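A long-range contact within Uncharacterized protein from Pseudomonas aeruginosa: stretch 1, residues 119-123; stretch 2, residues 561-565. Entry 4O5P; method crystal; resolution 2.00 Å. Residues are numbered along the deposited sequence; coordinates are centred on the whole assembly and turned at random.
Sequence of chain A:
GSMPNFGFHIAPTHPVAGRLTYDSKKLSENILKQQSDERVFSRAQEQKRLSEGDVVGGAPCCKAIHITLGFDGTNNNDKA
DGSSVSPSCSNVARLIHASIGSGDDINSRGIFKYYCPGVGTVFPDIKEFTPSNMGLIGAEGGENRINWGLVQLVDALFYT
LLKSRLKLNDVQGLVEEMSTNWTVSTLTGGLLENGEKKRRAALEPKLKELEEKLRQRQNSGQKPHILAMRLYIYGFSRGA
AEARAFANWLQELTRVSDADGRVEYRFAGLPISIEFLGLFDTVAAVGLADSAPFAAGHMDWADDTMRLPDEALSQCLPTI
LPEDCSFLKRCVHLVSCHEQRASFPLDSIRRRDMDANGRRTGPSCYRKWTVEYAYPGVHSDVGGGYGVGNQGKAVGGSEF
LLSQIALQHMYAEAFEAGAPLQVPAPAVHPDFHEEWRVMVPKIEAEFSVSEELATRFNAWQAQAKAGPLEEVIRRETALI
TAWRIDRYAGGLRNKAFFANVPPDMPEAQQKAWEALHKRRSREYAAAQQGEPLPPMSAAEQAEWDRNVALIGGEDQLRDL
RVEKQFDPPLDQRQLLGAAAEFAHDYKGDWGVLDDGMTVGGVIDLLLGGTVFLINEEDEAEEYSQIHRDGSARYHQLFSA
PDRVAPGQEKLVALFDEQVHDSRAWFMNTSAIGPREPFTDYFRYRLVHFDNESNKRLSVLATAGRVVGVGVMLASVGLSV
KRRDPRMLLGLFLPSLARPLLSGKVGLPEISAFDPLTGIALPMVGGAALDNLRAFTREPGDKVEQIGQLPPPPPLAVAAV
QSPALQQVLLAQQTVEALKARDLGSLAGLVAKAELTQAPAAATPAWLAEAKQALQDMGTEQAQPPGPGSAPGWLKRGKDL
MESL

Stretch 1 (119-123) VGTVF
Stretch 2 561-565: RVEKQ

One carbonyl oxygen, the O of E563, receives both an N-H and a CA-H from stretch 1. The O of E563 accepts the one hydrogen bond between the stretches, from the backbone N of V122, at 2.9 Å with an N-H...O angle of 157°. The O of E563 also lies 3.1 Å from the CA of T121, in a CA-H...O contact with an angle of 128° at the hydrogen. The near-linear N-H contact is the stronger of the two; the CA-H contact supplements it.

The stretches are at least 440 residues apart in sequence where they touch. Neither forms a regular helix or strand. In register, the CA of T121 lies 5.1 Å from the CA of K564, and the CA of V122 lies 4.6 Å from the CA of E563. The chains therefore run in opposite directions through this short pairing.

Stretch 2 begins with a type I beta turn from R561 to K564. V562 (phi/psi -63/-24) and E563 (-71/-24) occupy its corners. K564 is then extended at -133/158. In stretch 1, G120 adopts 90/-5, where a CB would jam against the preceding carbonyl O. T121 (-119/156) and V122 (-63/136) follow in extended form.

V122 points its CA-to-CB bond toward stretch 2, with chi1 t at 164°. The CG2 of V122 lies 3.7 Å from the O of V562, and the CB of V122 lies 4.2 Å from the CB of E563. These are van der Waals contacts beside the hydrogen bond. E563 has chi1 m and chi2 near 99°; its end leads away, and stretch 1 offers no charged side chain to pair with it.

The CA-to-CB bond of T121 points sideways, with chi1 p at 75°. The CG2 of T121 meets the CG of K564 at 3.6 Å, an apolar methyl-to-methylene contact. K564 follows m, t, p, t, and its end leads away; its NZ is hydrogen-bonded elsewhere in the structure. The contact buries 215 Å² in total.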

ATOM      1  N   VAL A 119       4.004  -2.386   6.374  1.00 18.67           N
ATOM      2  CA  VAL A 119       5.429  -2.461   6.085  1.00 16.35           C
ATOM      3  C   VAL A 119       6.101  -1.210   6.611  1.00 19.72           C
ATOM      4  O   VAL A 119       5.500  -0.128   6.620  1.00 15.83           O
ATOM      5  CB  VAL A 119       5.706  -2.583   4.582  1.00 16.04           C
ATOM      6  CG1 VAL A 119       5.328  -3.962   4.084  1.00 16.47           C
ATOM      7  CG2 VAL A 119       4.963  -1.483   3.807  1.00 16.96           C
ATOM      8  N   GLY A 120       7.340  -1.357   7.069  1.00 18.74           N
ATOM      9  CA  GLY A 120       8.079  -0.228   7.608  1.00 20.27           C
ATOM     10  C   GLY A 120       7.860  -0.059   9.098  1.00 20.59           C
ATOM     11  O   GLY A 120       8.459   0.815   9.739  1.00 17.88           O
ATOM     12  N   THR A 121       6.970  -0.883   9.644  1.00 18.89           N
ATOM     13  CA  THR A 121       6.733  -0.902  11.073  1.00 17.72           C
ATOM     14  C   THR A 121       7.067  -2.272  11.637  1.00 18.80           C
ATOM     15  O   THR A 121       7.060  -3.279  10.915  1.00 19.76           O
ATOM     16  CB  THR A 121       5.284  -0.526  11.429  1.00 18.89           C
ATOM     17  OG1 THR A 121       4.412  -1.617  11.123  1.00 16.76           O
ATOM     18  CG2 THR A 121       4.851   0.717  10.659  1.00 20.47           C
ATOM     19  N   VAL A 122       7.377  -2.305  12.928  1.00 19.44           N
ATOM     20  CA  VAL A 122       7.785  -3.535  13.590  1.00 20.20           C
ATOM     21  C   VAL A 122       6.673  -4.614  13.589  1.00 21.09           C
ATOM     22  O   VAL A 122       5.488  -4.314  13.827  1.00 18.38           O
ATOM     23  CB  VAL A 122       8.270  -3.219  15.021  1.00 21.09           C
ATOM     24  CG1 VAL A 122       8.338  -4.457  15.860  1.00 20.50           C
ATOM     25  CG2 VAL A 122       9.638  -2.511  14.974  1.00 22.79           C
ATOM     26  N   PHE A 123       7.069  -5.855  13.298  1.00 19.06           N
ATOM     27  CA  PHE A 123       6.163  -6.995  13.282  1.00 21.44           C
ATOM     28  C   PHE A 123       6.901  -8.197  13.869  1.00 19.78           C
ATOM     29  O   PHE A 123       7.627  -8.894  13.149  1.00 20.66           O
ATOM     30  CB  PHE A 123       5.731  -7.321  11.850  1.00 17.29           C
ATOM     31  CG  PHE A 123       4.493  -8.193  11.762  1.00 21.40           C
ATOM     32  CD1 PHE A 123       3.820  -8.596  12.912  1.00 24.07           C
ATOM     33  CD2 PHE A 123       4.017  -8.623  10.527  1.00 19.94           C
ATOM     34  CE1 PHE A 123       2.687  -9.397  12.832  1.00 21.26           C
ATOM     35  CE2 PHE A 123       2.884  -9.425  10.441  1.00 22.22           C
ATOM     36  CZ  PHE A 123       2.226  -9.818  11.600  1.00 20.43           C
ATOM     37  N   ARG A 561       7.329   5.340  20.513  1.00 38.71           N
ATOM     38  CA  ARG A 561       6.902   4.165  19.763  1.00 39.90           C
ATOM     39  C   ARG A 561       8.091   3.515  19.049  1.00 33.92           C
ATOM     40  O   ARG A 561       8.579   4.017  18.030  1.00 35.00           O
ATOM     41  CB  ARG A 561       5.787   4.520  18.766  1.00 35.56           C
ATOM     42  N   VAL A 562       8.547   2.395  19.601  1.00 34.61           N
ATOM     43  CA  VAL A 562       9.599   1.583  18.999  1.00 31.73           C
ATOM     44  C   VAL A 562       9.180   1.017  17.625  1.00 28.69           C
ATOM     45  O   VAL A 562      10.039   0.725  16.779  1.00 27.25           O
ATOM     46  CB  VAL A 562      10.015   0.445  19.978  1.00 34.34           C
ATOM     47  CG1 VAL A 562       9.815  -0.947  19.368  1.00 34.25           C
ATOM     48  CG2 VAL A 562      11.446   0.651  20.499  1.00 35.27           C
ATOM     49  N   GLU A 563       7.869   0.888  17.407  1.00 26.25           N
ATOM     50  CA  GLU A 563       7.319   0.265  16.196  1.00 26.88           C
ATOM     51  C   GLU A 563       7.472   1.063  14.897  1.00 27.28           C
ATOM     52  O   GLU A 563       7.427   0.482  13.802  1.00 20.54           O
ATOM     53  CB  GLU A 563       5.839  -0.049  16.386  1.00 23.99           C
ATOM     54  CG  GLU A 563       5.534  -1.064  17.491  1.00 25.32           C
ATOM     55  CD  GLU A 563       5.092  -0.407  18.793  1.00 28.54           C
ATOM     56  OE1 GLU A 563       5.476   0.755  19.060  1.00 21.13           O
ATOM     57  OE2 GLU A 563       4.354  -1.061  19.554  1.00 29.49           O
ATOM     58  N   LYS A 564       7.623   2.385  15.012  1.00 24.06           N
ATOM     59  CA  LYS A 564       7.646   3.268  13.845  1.00 23.15           C
ATOM     60  C   LYS A 564       8.817   4.234  13.950  1.00 25.91           C
ATOM     61  O   LYS A 564       9.322   4.482  15.037  1.00 25.29           O
ATOM     62  CB  LYS A 564       6.331   4.051  13.727  1.00 22.60           C
ATOM     63  CG  LYS A 564       5.142   3.193  13.284  1.00 26.14           C
ATOM     64  CD  LYS A 564       3.821   3.996  13.131  1.00 23.39           C
ATOM     65  CE  LYS A 564       4.000   5.233  12.267  1.00 22.76           C
ATOM     66  NZ  LYS A 564       2.687   5.748  11.750  1.00 24.07           N
ATOM     67  N   GLN A 565       9.269   4.780  12.831  1.00 26.77           N
ATOM     68  CA  GLN A 565      10.345   5.755  12.916  1.00 29.94           C
ATOM     69  C   GLN A 565       9.803   7.068  13.435  1.00 29.68           C
ATOM     70  O   GLN A 565       8.675   7.436  13.114  1.00 27.69           O
ATOM     71  CB  GLN A 565      11.037   5.939  11.572  1.00 33.89           C
ATOM     72  CG  GLN A 565      12.054   4.845  11.276  1.00 36.99           C
ATOM     73  CD  GLN A 565      13.336   4.934  12.113  1.00 35.61           C
ATOM     74  OE1 GLN A 565      13.580   5.923  12.810  1.00 44.79           O
ATOM     75  NE2 GLN A 565      14.160   3.891  12.038  1.00 34.49           N
TER